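Local coordinates for sulfonate ABC transporter, periplasmic sulfonate-binding protein SsuA (Methylobacillus flagellatus, PDB 3UIF) that probably binds sulfonates or related sulfate esters in the periplasm and hands them to an ABC transporter for uptake, at residues A11-T15 with V49-M53; N100-P106 with K186-K192; K120-L124 with T166-F171; T223-K227 with A313-L317; S271-D275 with L305-V310. One frame throughout, in Å; residues are numbered along the deposited sequence.

The five contacts fall into two groups, consistent with the two-lobed fold of periplasmic binding proteins. Interactions 2 and 3 belong to one five-stranded mixed sheet, in which strands 102-106 and 169-172 are neighbours; their centres lie about 12 Å apart, and V104 O and F170 N, 2.9 Å apart, probably bond. Interaction 3 falls within the stretch of chain that interaction 2 brackets. Interactions 4 and 5, on the far side of the chain's centre, share helix 308-316, and their centres are about 11 Å apart. Interaction 1 comes first in the chain and lies in the other sheet, with its centre 24 to 30 Å from the rest.

Interaction 1. Residues A11-T15 with V49-M53; sequences ASVAT and VPAAM
S12 is tied to the neighbouring strand by both polar groups of its backbone: its N donates to V49 O at 3.3 Å, and its O accepts from A51 N at 2.8 Å. A third bond runs from A14 N to A51 O (2.7 Å, 165° at the hydrogen). These bonds join strands 6-17 and 44-51 of one sheet in parallel, S12 bonding to the two residues flanking its opposite number, P50, whose lack of an N-H costs the pairing nothing. Helices 26-32 and 35-41 lie in the chain between them. The short segments diverge by 47°.

Weaker CA-H...O contacts fill in between. V49 O receives the CA of A11, and A51 O that of V13, while A52 CA meets A14 O further along.

Among the side chains, V13 CG1, set anti to the backbone N (chi1 178°), reaches CG of M53, a selenomethionine, at 3.7 Å. A14 CB abuts P50 CB at 3.8 Å, and the methyl of A11 lies beside V49 CB at 4.3 Å. The M53 side chain comes within about 3 Å of a bound sulfate, probably from the crystallisation liquor.

Helix 56-65 packs on the face carrying A11, V13 and A51, through V56, V59 and I60. T21 and Y23 of strand 20-23 touch A14, and Y23 also touches S12, while A11 bonds through its backbone to F71 and I73 of strand 71-75.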
# COMPACT_ATOMS: atom_id res chain seq x y z
N ALA A 11 -0.22 14.02 6.18
CA ALA A 11 0.60 13.81 4.99
C ALA A 11 0.02 12.74 4.07
O ALA A 11 -0.62 11.79 4.53
CB ALA A 11 2.03 13.46 5.38
N SER A 12 0.25 12.90 2.77
CA SER A 12 -0.00 11.85 1.80
C SER A 12 1.06 11.90 0.70
O SER A 12 1.73 12.92 0.50
CB SER A 12 -1.37 12.04 1.18
OG SER A 12 -1.34 13.16 0.31
N VAL A 13 1.20 10.79 -0.03
CA VAL A 13 2.06 10.78 -1.21
C VAL A 13 1.24 11.33 -2.36
O VAL A 13 0.12 10.88 -2.58
CB VAL A 13 2.58 9.36 -1.54
CG1 VAL A 13 3.42 9.38 -2.81
CG2 VAL A 13 3.38 8.80 -0.38
N ALA A 14 1.80 12.31 -3.08
CA ALA A 14 1.07 13.04 -4.12
C ALA A 14 1.85 13.16 -5.43
O ALA A 14 3.07 13.22 -5.44
CB ALA A 14 0.67 14.42 -3.62
N THR A 15 1.11 13.21 -6.54
CA THR A 15 1.71 13.27 -7.88
C THR A 15 0.83 14.13 -8.78
O THR A 15 -0.38 13.88 -8.89
CB THR A 15 1.85 11.86 -8.52
OG1 THR A 15 2.31 10.91 -7.55
CG2 THR A 15 2.81 11.88 -9.71
N VAL A 49 -0.42 17.81 3.84
CA VAL A 49 0.99 17.96 3.52
C VAL A 49 1.28 16.97 2.39
O VAL A 49 1.72 15.85 2.63
CB VAL A 49 1.90 17.75 4.75
CG1 VAL A 49 3.36 18.04 4.40
CG2 VAL A 49 1.46 18.63 5.92
N PRO A 50 1.02 17.38 1.14
CA PRO A 50 1.33 16.53 0.00
C PRO A 50 2.85 16.33 -0.14
O PRO A 50 3.64 17.26 0.06
CB PRO A 50 0.80 17.35 -1.18
CG PRO A 50 0.92 18.76 -0.72
CD PRO A 50 0.54 18.71 0.72
N ALA A 51 3.25 15.11 -0.46
CA ALA A 51 4.66 14.81 -0.62
C ALA A 51 4.87 14.08 -1.94
O ALA A 51 4.24 13.06 -2.19
CB ALA A 51 5.14 13.95 0.53
N ALA A 52 5.76 14.60 -2.77
CA ALA A 52 6.16 13.89 -3.98
C ALA A 52 6.73 12.51 -3.63
O ALA A 52 7.25 12.26 -2.52
CB ALA A 52 7.17 14.70 -4.79
N MSE A 53 6.61 11.60 -4.58
CA MSE A 53 6.88 10.19 -4.34
C MSE A 53 8.27 9.91 -3.82
O MSE A 53 8.48 8.90 -3.14
CB MSE A 53 6.54 9.39 -5.60
CG MSE A 53 5.89 8.07 -5.21
SE MSE A 53 5.33 7.12 -6.86
CE MSE A 53 6.45 5.51 -6.53

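Interaction 2. Residues N100-P106 with K186-K192; sequences NSYLVVP and KIIWSTK
N100 meets T191 through its side-chain carbonyl: OD1 accepts from T191 OG1 at 3.0 Å, the hydroxyl lying in the carbonyl plane at a C=O...O angle of 98°. ND2 lies beside K192 CG and bonds D262. S101 is held twice, its N donating to the same T191 OG1 (2.7 Å) and its O accepting from T191 N. A valine in place of T191 would probably leave S101 N without its acceptor and take one bond from N100 OD1, the asparagine amide then relying on D262. Y102 lays CD2 3.6 Å from S190 CB and near I187 CD1, and K192 CE comes to the ring's edge by OH. The hydroxyl itself bonds E258, and K192 NZ bonds R257 O and D260 O.

Y102 and S190 already pair, non-hydrogen-bonded, in antiparallel strands at the edge of the five-stranded sheet. As in other binding proteins of this two-lobed type, the chain probably crosses between lobes near N100 and again just after T191. L103 N bonds W189 O (2.9 Å, 169°), and L103 O receives I188 N. The register then slips by one: V104 sits opposite I187, a beta bulge with I188 as the extra residue. CG1 of I188, between its backbone N and carbonyl carbon (chi1 56°), lets CD1 reach L103 CD2 at 3.8 Å, and CG2 meets V105 CG2 at 3.7 Å. V105 and K186 exchange both backbone bonds, with K186 N to V105 O at 2.8 Å. The lysine chain runs past V105 CG2 to bond K107 O and S109 O, close to P106.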
# COMPACT_ATOMS: atom_id res chain seq x y z
N ASN A 100 -1.59 -5.72 -5.99
CA ASN A 100 -1.02 -7.01 -6.34
C ASN A 100 0.38 -6.83 -6.95
O ASN A 100 0.78 -5.71 -7.31
CB ASN A 100 -1.93 -7.79 -7.30
CG ASN A 100 -3.24 -8.21 -6.66
OD1 ASN A 100 -3.28 -9.07 -5.77
ND2 ASN A 100 -4.34 -7.62 -7.12
N SER A 101 1.12 -7.92 -7.05
CA SER A 101 2.35 -7.93 -7.83
C SER A 101 2.25 -8.96 -8.91
O SER A 101 1.40 -9.84 -8.85
CB SER A 101 3.56 -8.20 -6.95
OG SER A 101 3.65 -7.21 -5.96
N TYR A 102 3.11 -8.85 -9.91
CA TYR A 102 2.95 -9.57 -11.17
C TYR A 102 4.31 -9.97 -11.73
O TYR A 102 5.26 -9.18 -11.70
CB TYR A 102 2.24 -8.67 -12.20
CG TYR A 102 0.89 -8.15 -11.76
CD1 TYR A 102 0.77 -6.98 -11.00
CD2 TYR A 102 -0.27 -8.81 -12.12
CE1 TYR A 102 -0.46 -6.51 -10.60
CE2 TYR A 102 -1.51 -8.35 -11.72
CZ TYR A 102 -1.60 -7.20 -10.97
OH TYR A 102 -2.86 -6.78 -10.62
N LEU A 103 4.40 -11.19 -12.25
CA LEU A 103 5.56 -11.64 -13.02
C LEU A 103 5.19 -11.64 -14.49
O LEU A 103 4.20 -12.26 -14.90
CB LEU A 103 6.03 -13.02 -12.59
CG LEU A 103 7.36 -13.55 -13.15
CD1 LEU A 103 8.56 -12.69 -12.77
CD2 LEU A 103 7.58 -14.99 -12.68
N VAL A 104 6.00 -10.92 -15.27
CA VAL A 104 5.77 -10.70 -16.68
C VAL A 104 6.97 -11.25 -17.42
O VAL A 104 8.10 -11.03 -17.00
CB VAL A 104 5.72 -9.19 -17.00
CG1 VAL A 104 5.02 -8.94 -18.32
CG2 VAL A 104 5.07 -8.41 -15.85
N VAL A 105 6.70 -11.96 -18.50
CA VAL A 105 7.74 -12.47 -19.41
C VAL A 105 7.48 -11.94 -20.82
O VAL A 105 6.36 -11.56 -21.13
CB VAL A 105 7.83 -14.02 -19.41
CG1 VAL A 105 8.34 -14.53 -18.07
CG2 VAL A 105 6.50 -14.68 -19.79
N PRO A 106 8.52 -11.91 -21.68
CA PRO A 106 8.28 -11.42 -23.05
C PRO A 106 7.15 -12.21 -23.69
O PRO A 106 6.88 -13.35 -23.30
CB PRO A 106 9.60 -11.71 -23.77
CG PRO A 106 10.62 -11.65 -22.68
CD PRO A 106 9.94 -12.25 -21.47
N LYS A 186 3.59 -10.97 -21.40
CA LYS A 186 2.49 -11.71 -20.79
C LYS A 186 2.71 -11.96 -19.30
O LYS A 186 3.81 -12.30 -18.88
CB LYS A 186 2.15 -12.99 -21.57
CG LYS A 186 3.28 -13.99 -21.75
CD LYS A 186 2.73 -15.31 -22.28
CE LYS A 186 3.73 -16.46 -22.15
NZ LYS A 186 4.65 -16.58 -23.31
N ILE A 187 1.67 -11.76 -18.52
CA ILE A 187 1.70 -12.00 -17.09
C ILE A 187 1.46 -13.49 -16.86
O ILE A 187 0.51 -14.06 -17.39
CB ILE A 187 0.62 -11.17 -16.35
CG1 ILE A 187 0.93 -9.68 -16.49
CG2 ILE A 187 0.53 -11.56 -14.88
CD1 ILE A 187 -0.22 -8.78 -16.07
N ILE A 188 2.32 -14.12 -16.06
CA ILE A 188 2.31 -15.58 -15.88
C ILE A 188 2.12 -15.97 -14.42
O ILE A 188 1.82 -17.12 -14.11
CB ILE A 188 3.59 -16.24 -16.44
CG1 ILE A 188 4.84 -15.64 -15.79
CG2 ILE A 188 3.62 -16.13 -17.96
CD1 ILE A 188 6.03 -16.57 -15.72
N TRP A 189 2.31 -15.01 -13.53
CA TRP A 189 2.05 -15.20 -12.13
C TRP A 189 1.63 -13.88 -11.58
O TRP A 189 2.03 -12.84 -12.08
CB TRP A 189 3.31 -15.70 -11.44
CG TRP A 189 3.07 -15.97 -9.98
CD1 TRP A 189 2.61 -17.15 -9.40
CD2 TRP A 189 3.21 -15.02 -8.86
NE1 TRP A 189 2.48 -17.01 -8.05
CE2 TRP A 189 2.82 -15.76 -7.65
CE3 TRP A 189 3.60 -13.69 -8.74
CZ2 TRP A 189 2.84 -15.18 -6.39
CZ3 TRP A 189 3.62 -13.12 -7.46
CH2 TRP A 189 3.26 -13.85 -6.31
N SER A 190 0.81 -13.90 -10.53
CA SER A 190 0.35 -12.69 -9.88
C SER A 190 -0.06 -13.03 -8.45
O SER A 190 -0.41 -14.18 -8.16
CB SER A 190 -0.79 -12.07 -10.70
OG SER A 190 -1.89 -11.72 -9.91
N THR A 191 -0.00 -12.04 -7.55
CA THR A 191 -0.40 -12.25 -6.15
C THR A 191 -1.91 -12.45 -5.99
O THR A 191 -2.37 -12.73 -4.88
CB THR A 191 0.00 -11.10 -5.19
OG1 THR A 191 -0.37 -9.85 -5.78
CG2 THR A 191 1.49 -11.11 -4.92
N LYS A 192 -2.66 -12.31 -7.09
CA LYS A 192 -4.08 -12.68 -7.09
C LYS A 192 -4.30 -14.16 -6.80
O LYS A 192 -5.42 -14.57 -6.57
CB LYS A 192 -4.76 -12.31 -8.41
CG LYS A 192 -4.83 -10.82 -8.67
CD LYS A 192 -5.50 -10.54 -10.00
CE LYS A 192 -5.36 -9.08 -10.36
NZ LYS A 192 -6.06 -8.79 -11.64

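Interaction 3. Residues K120-L124 with T166-F171; sequences KKIAL and TVDGFF
Two parallel strands near the middle of the five-stranded alpha/beta sheet meet here, I122 opposite G169 and A123 opposite F170, with the short segments inclined by only 25°. The backbone bonds alternate across the pair: A123 N donates to G169 O (2.8 Å), and A123 O accepts from F171 N nearly head-on. Where the second strand is about to begin, K121 O takes D168 N at 2.8 Å and, more weakly, G169 N.

D168 adds a side-chain bond. Its OD2 accepts K121 N at 3.2 Å through the anti lone pair, with 161° at the hydrogen, and fastens the loop before G169 to the backbone of K121. The side chains of K120 and D168 cross at about a right angle; the lysine chain folds at chi2 (-86°), which brings CD to 3.7 Å from OD2.

The A123 methyl packs against F170 CD1 at 3.7 Å and V167 CG1 at 4.0 Å. On the opposite face of the sheet, L124 and F171 lie side by side and point the same way, CD1 of the leucine 4.1 Å from CB of the phenylalanine. Helix 130-140 packs on L124 and F171, and helix 155-164 on V167 and F170.

The chemistry is thus graded from an apolar, backbone-bonded interior to a charged end. There K120 NZ and K121 NZ both stand near D168 without closing a salt bridge, K121 NZ 5.0 Å from OD2. Their positive charges, together with the K121 N-H, would probably favour the ionised form of the carboxylate.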
# COMPACT_ATOMS: atom_id res chain seq x y z
N LYS A 120 18.20 -16.81 -15.11
CA LYS A 120 17.82 -15.76 -16.07
C LYS A 120 17.88 -14.36 -15.46
O LYS A 120 18.04 -14.20 -14.25
CB LYS A 120 16.42 -16.02 -16.62
CG LYS A 120 16.24 -17.36 -17.31
CD LYS A 120 16.65 -17.33 -18.77
CE LYS A 120 16.42 -18.68 -19.43
NZ LYS A 120 16.95 -18.67 -20.82
N LYS A 121 17.76 -13.35 -16.33
CA LYS A 121 17.67 -11.93 -15.94
C LYS A 121 16.24 -11.51 -15.59
O LYS A 121 15.34 -11.59 -16.42
CB LYS A 121 18.21 -11.03 -17.06
CG LYS A 121 19.69 -10.68 -16.96
CD LYS A 121 20.25 -10.15 -18.27
CE LYS A 121 20.85 -11.26 -19.14
NZ LYS A 121 20.96 -10.88 -20.58
N ILE A 122 16.03 -11.07 -14.35
CA ILE A 122 14.74 -10.50 -13.93
C ILE A 122 14.91 -9.06 -13.44
O ILE A 122 15.64 -8.79 -12.47
CB ILE A 122 14.00 -11.38 -12.89
CG1 ILE A 122 13.78 -12.80 -13.44
CG2 ILE A 122 12.64 -10.77 -12.53
CD1 ILE A 122 13.53 -13.85 -12.38
N ALA A 123 14.22 -8.15 -14.13
CA ALA A 123 14.16 -6.73 -13.79
C ALA A 123 13.26 -6.53 -12.58
O ALA A 123 12.07 -6.86 -12.61
CB ALA A 123 13.66 -5.92 -14.98
N LEU A 124 13.84 -6.00 -11.50
CA LEU A 124 13.08 -5.77 -10.27
C LEU A 124 13.60 -4.54 -9.54
O LEU A 124 14.81 -4.42 -9.30
CB LEU A 124 13.17 -6.99 -9.35
CG LEU A 124 12.83 -6.83 -7.86
CD1 LEU A 124 11.33 -6.64 -7.62
CD2 LEU A 124 13.37 -8.02 -7.07
N THR A 166 15.79 -7.66 -23.26
CA THR A 166 17.03 -7.36 -22.53
C THR A 166 17.03 -8.10 -21.18
O THR A 166 18.09 -8.47 -20.67
CB THR A 166 17.22 -5.83 -22.38
OG1 THR A 166 17.84 -5.32 -23.57
CG2 THR A 166 18.05 -5.44 -21.14
N VAL A 167 15.85 -8.32 -20.63
CA VAL A 167 15.65 -9.23 -19.50
C VAL A 167 14.70 -10.35 -19.91
O VAL A 167 14.06 -10.29 -20.95
CB VAL A 167 15.10 -8.52 -18.25
CG1 VAL A 167 16.11 -7.52 -17.70
CG2 VAL A 167 13.77 -7.84 -18.55
N ASP A 168 14.61 -11.38 -19.08
CA ASP A 168 13.77 -12.52 -19.38
C ASP A 168 12.51 -12.52 -18.49
O ASP A 168 11.59 -13.30 -18.69
CB ASP A 168 14.60 -13.79 -19.23
CG ASP A 168 15.93 -13.72 -20.02
OD1 ASP A 168 15.90 -13.66 -21.27
OD2 ASP A 168 17.01 -13.70 -19.39
N GLY A 169 12.49 -11.61 -17.52
CA GLY A 169 11.34 -11.45 -16.64
C GLY A 169 11.32 -10.09 -15.98
O GLY A 169 12.35 -9.42 -15.86
N PHE A 170 10.15 -9.68 -15.52
CA PHE A 170 9.97 -8.35 -14.94
C PHE A 170 8.97 -8.47 -13.80
O PHE A 170 7.86 -8.92 -13.99
CB PHE A 170 9.50 -7.37 -16.04
CG PHE A 170 9.11 -6.00 -15.55
CD1 PHE A 170 9.98 -5.24 -14.77
CD2 PHE A 170 7.89 -5.44 -15.91
CE1 PHE A 170 9.63 -3.96 -14.35
CE2 PHE A 170 7.54 -4.16 -15.49
CZ PHE A 170 8.41 -3.42 -14.72
N PHE A 171 9.39 -8.07 -12.61
CA PHE A 171 8.50 -8.13 -11.47
C PHE A 171 8.03 -6.73 -11.06
O PHE A 171 8.85 -5.86 -10.75
CB PHE A 171 9.18 -8.84 -10.30
CG PHE A 171 8.20 -9.43 -9.32
CD1 PHE A 171 7.60 -10.65 -9.59
CD2 PHE A 171 7.87 -8.75 -8.14
CE1 PHE A 171 6.68 -11.19 -8.69
CE2 PHE A 171 6.97 -9.29 -7.25
CZ PHE A 171 6.37 -10.51 -7.52

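Interaction 4. Residues T223-K227 with A313-L317; sequences TAYLK and ALKEL
T223 OG1 is gripped by two groups: it donates to E316 OE2 at 3.1 Å, meeting the carboxylate oxygen nearly along its C-O axis, and is also bonded to Q219 NE2, one helical turn earlier. The hydroxyl stands anti to its carbonyl carbon (chi1 -68°), which leaves CG2 4.2 Å from L317 CD2. The two side chains of T223 and E316 cross at about a right angle. A valine in place of T223 would probably deprive both the glutamate oxygen and the Q219 amide of a partner, leaving the E316 end free to swing.

The contact packs helix 215-233 against the C-terminal end of helix 308-316. T223, L226 and K227, spaced three and four residues apart, present one side of their helix, and A313 and E316 do so on the other, with L317 next in the chain. A313 CB nestles between the polar and apolar parts, 3.6 Å from T223 OG1 and 3.5 Å from L226 CD1. L314 reaches round to the same leucine methyl with CD2.

L317 inserts its branched end by the aliphatic part of K227. CD1 lies 3.8 Å from K227 CG and CD2 is nearly as close. CD1 also comes to 4.2 Å from L226 CB. On another side of helix 215-233, A224 and Y225 pack on helix 35-41. L226, within the contact, also touches P272.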
# COMPACT_ATOMS: atom_id res chain seq x y z
N THR A 223 -12.76 7.42 12.84
CA THR A 223 -14.18 7.29 12.54
C THR A 223 -14.51 7.95 11.20
O THR A 223 -15.15 7.34 10.35
CB THR A 223 -15.05 7.87 13.66
OG1 THR A 223 -14.91 7.07 14.84
CG2 THR A 223 -16.49 7.90 13.24
N ALA A 224 -14.04 9.19 11.00
CA ALA A 224 -14.30 9.92 9.76
C ALA A 224 -13.72 9.20 8.54
O ALA A 224 -14.38 9.07 7.52
CB ALA A 224 -13.79 11.35 9.84
N TYR A 225 -12.49 8.71 8.67
CA TYR A 225 -11.85 7.91 7.65
C TYR A 225 -12.67 6.71 7.21
O TYR A 225 -12.94 6.53 6.03
CB TYR A 225 -10.50 7.42 8.15
CG TYR A 225 -9.75 6.59 7.13
CD1 TYR A 225 -9.08 7.20 6.08
CD2 TYR A 225 -9.68 5.20 7.25
CE1 TYR A 225 -8.37 6.45 5.15
CE2 TYR A 225 -8.99 4.43 6.33
CZ TYR A 225 -8.33 5.06 5.28
OH TYR A 225 -7.62 4.32 4.36
N LEU A 226 -13.04 5.87 8.17
CA LEU A 226 -13.84 4.69 7.88
C LEU A 226 -15.19 5.00 7.22
O LEU A 226 -15.68 4.23 6.39
CB LEU A 226 -14.02 3.82 9.13
CG LEU A 226 -12.72 3.22 9.64
CD1 LEU A 226 -12.95 2.43 10.92
CD2 LEU A 226 -12.04 2.35 8.59
N LYS A 227 -15.79 6.14 7.57
CA LYS A 227 -17.02 6.57 6.89
C LYS A 227 -16.80 6.66 5.39
O LYS A 227 -17.60 6.12 4.62
CB LYS A 227 -17.53 7.89 7.44
CG LYS A 227 -18.45 7.72 8.62
CD LYS A 227 -18.59 9.02 9.39
CE LYS A 227 -20.06 9.32 9.62
NZ LYS A 227 -20.23 10.40 10.63
N ALA A 313 -14.55 2.66 16.21
CA ALA A 313 -15.24 3.19 15.02
C ALA A 313 -16.28 2.24 14.42
O ALA A 313 -17.37 2.69 14.08
CB ALA A 313 -14.24 3.64 13.97
N LEU A 314 -15.94 0.96 14.29
CA LEU A 314 -16.83 -0.07 13.72
C LEU A 314 -18.08 -0.31 14.58
O LEU A 314 -19.17 -0.50 14.04
CB LEU A 314 -16.10 -1.39 13.52
CG LEU A 314 -14.87 -1.53 12.60
CD1 LEU A 314 -14.35 -2.95 12.74
CD2 LEU A 314 -15.12 -1.18 11.14
N LYS A 315 -17.90 -0.32 15.90
CA LYS A 315 -19.03 -0.35 16.84
C LYS A 315 -19.89 0.90 16.64
O LYS A 315 -21.09 0.81 16.45
CB LYS A 315 -18.55 -0.48 18.30
CG LYS A 315 -19.64 -0.40 19.37
CD LYS A 315 -19.09 -0.66 20.77
CE LYS A 315 -20.06 -0.30 21.90
NZ LYS A 315 -19.91 1.11 22.39
N GLU A 316 -19.27 2.07 16.67
CA GLU A 316 -19.96 3.36 16.52
C GLU A 316 -20.72 3.48 15.20
O GLU A 316 -21.76 4.12 15.14
CB GLU A 316 -18.92 4.47 16.58
CG GLU A 316 -19.24 5.65 17.48
CD GLU A 316 -17.99 6.44 17.85
OE1 GLU A 316 -17.74 6.59 19.07
OE2 GLU A 316 -17.23 6.88 16.93
N LEU A 317 -20.19 2.88 14.14
CA LEU A 317 -20.77 3.04 12.83
C LEU A 317 -21.68 1.88 12.45
O LEU A 317 -22.26 1.88 11.37
CB LEU A 317 -19.67 3.19 11.77
CG LEU A 317 -18.84 4.49 11.71
CD1 LEU A 317 -17.89 4.44 10.51
CD2 LEU A 317 -19.71 5.74 11.69

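Interaction 5. Residues S271-D275 with L305-V310; sequences SPLYD and LNPHFV
Y274 lays its side chain on P307 almost from the root, its CG anti to the carbonyl carbon (chi1 -72°). CB lies 4.0 Å from P307 CB, and CG comes closer to the same atom at 3.6 Å. Further out the ring passes over the proline alpha carbon: P307 CA stands 3.6 Å from the ring centroid and 14° off its normal, a CH-pi contact over one face. The rim is met in its own plane as well, CE1 by V310 CG2 at 3.9 Å, while CE2 faces L305 CB at 4.2 Å. At the tip, OH lies 3.1 Å from N306 O, but its hydrogen bond goes to L91 O. A phenol clasped in this way has little freedom to turn.

Turns and a cap set the backbone on each side. Y274 is the centre of an inverse gamma turn, and just before it S271 OG accepts L273 N in an ST turn. In the other segment N306 OD1 takes H308 N (3.1 Å), a capping bond at the start of helix 308-316, while ND2 bonds Q90. P272 CB also packs on V310 CG1 at 4.2 Å.

D275 starts helix 276-291 as its N-cap, OD1 accepting from L278 N, and L278 and Y282 of that helix touch L305. Strand 89-94 packs against Y274 and V310 through P94, and against L305 through L91. Helix 215-233 touches V310 through V222 and P272 through L226, so helix 276-291, strand 89-94 and helix 215-233 all border the contact.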
# COMPACT_ATOMS: atom_id res chain seq x y z
N SER A 271 -10.44 -3.39 3.57
CA SER A 271 -10.60 -3.81 4.95
C SER A 271 -9.64 -3.13 5.92
O SER A 271 -8.44 -3.04 5.66
CB SER A 271 -10.50 -5.33 5.06
OG SER A 271 -10.54 -5.74 6.41
N PRO A 272 -10.16 -2.62 7.04
CA PRO A 272 -9.35 -1.99 8.07
C PRO A 272 -9.04 -2.93 9.24
O PRO A 272 -8.49 -2.51 10.25
CB PRO A 272 -10.25 -0.85 8.55
CG PRO A 272 -11.63 -1.42 8.39
CD PRO A 272 -11.60 -2.31 7.19
N LEU A 273 -9.42 -4.19 9.09
CA LEU A 273 -9.26 -5.17 10.15
C LEU A 273 -7.80 -5.49 10.45
O LEU A 273 -6.97 -5.61 9.53
CB LEU A 273 -10.03 -6.46 9.81
CG LEU A 273 -11.54 -6.26 9.64
CD1 LEU A 273 -12.22 -7.60 9.46
CD2 LEU A 273 -12.14 -5.51 10.83
N TYR A 274 -7.50 -5.62 11.73
CA TYR A 274 -6.18 -5.99 12.20
C TYR A 274 -6.14 -7.50 12.33
O TYR A 274 -5.82 -8.03 13.38
CB TYR A 274 -5.87 -5.31 13.54
CG TYR A 274 -5.61 -3.81 13.43
CD1 TYR A 274 -6.68 -2.91 13.25
CD2 TYR A 274 -4.30 -3.29 13.49
CE1 TYR A 274 -6.45 -1.56 13.14
CE2 TYR A 274 -4.06 -1.93 13.37
CZ TYR A 274 -5.15 -1.07 13.20
OH TYR A 274 -4.94 0.29 13.08
N ASP A 275 -6.45 -8.18 11.24
CA ASP A 275 -6.59 -9.63 11.27
C ASP A 275 -5.25 -10.36 11.24
O ASP A 275 -4.19 -9.74 11.20
CB ASP A 275 -7.59 -10.14 10.20
CG ASP A 275 -7.24 -9.70 8.77
OD1 ASP A 275 -6.06 -9.37 8.47
OD2 ASP A 275 -8.17 -9.72 7.92
N LEU A 305 1.29 -1.33 15.84
CA LEU A 305 -0.10 -1.53 15.47
C LEU A 305 -1.06 -1.24 16.62
O LEU A 305 -0.99 -1.87 17.67
CB LEU A 305 -0.33 -2.95 14.99
CG LEU A 305 0.59 -3.57 13.95
CD1 LEU A 305 0.25 -5.05 13.84
CD2 LEU A 305 0.50 -2.85 12.61
N ASN A 306 -1.98 -0.29 16.41
CA ASN A 306 -3.00 0.03 17.39
C ASN A 306 -4.42 -0.17 16.86
O ASN A 306 -4.94 0.70 16.17
CB ASN A 306 -2.80 1.46 17.90
CG ASN A 306 -3.66 1.78 19.10
OD1 ASN A 306 -4.52 1.01 19.51
ND2 ASN A 306 -3.43 2.95 19.67
N PRO A 307 -5.06 -1.31 17.19
CA PRO A 307 -6.42 -1.62 16.71
C PRO A 307 -7.56 -0.94 17.47
O PRO A 307 -8.73 -1.14 17.12
CB PRO A 307 -6.51 -3.15 16.90
CG PRO A 307 -5.63 -3.42 18.07
CD PRO A 307 -4.50 -2.41 18.00
N HIS A 308 -7.25 -0.14 18.49
CA HIS A 308 -8.30 0.43 19.36
C HIS A 308 -9.27 1.36 18.67
O HIS A 308 -10.46 1.37 19.00
CB HIS A 308 -7.69 1.09 20.61
CG HIS A 308 -8.66 1.95 21.40
ND1 HIS A 308 -9.70 1.42 22.10
CD2 HIS A 308 -8.74 3.34 21.55
CE1 HIS A 308 -10.40 2.43 22.69
NE2 HIS A 308 -9.81 3.60 22.35
N PHE A 309 -8.79 2.14 17.70
CA PHE A 309 -9.61 3.15 17.02
C PHE A 309 -10.59 2.61 15.97
O PHE A 309 -11.70 3.15 15.82
CB PHE A 309 -8.73 4.25 16.44
CG PHE A 309 -7.89 4.93 17.47
CD1 PHE A 309 -8.46 5.86 18.34
CD2 PHE A 309 -6.55 4.59 17.63
CE1 PHE A 309 -7.69 6.46 19.34
CE2 PHE A 309 -5.77 5.20 18.61
CZ PHE A 309 -6.35 6.14 19.47
N VAL A 310 -10.18 1.57 15.24
CA VAL A 310 -11.02 0.91 14.27
C VAL A 310 -12.13 0.11 14.99
O VAL A 310 -13.32 0.15 14.59
CB VAL A 310 -10.17 0.01 13.35
CG1 VAL A 310 -11.01 -1.05 12.64
CG2 VAL A 310 -9.37 0.87 12.37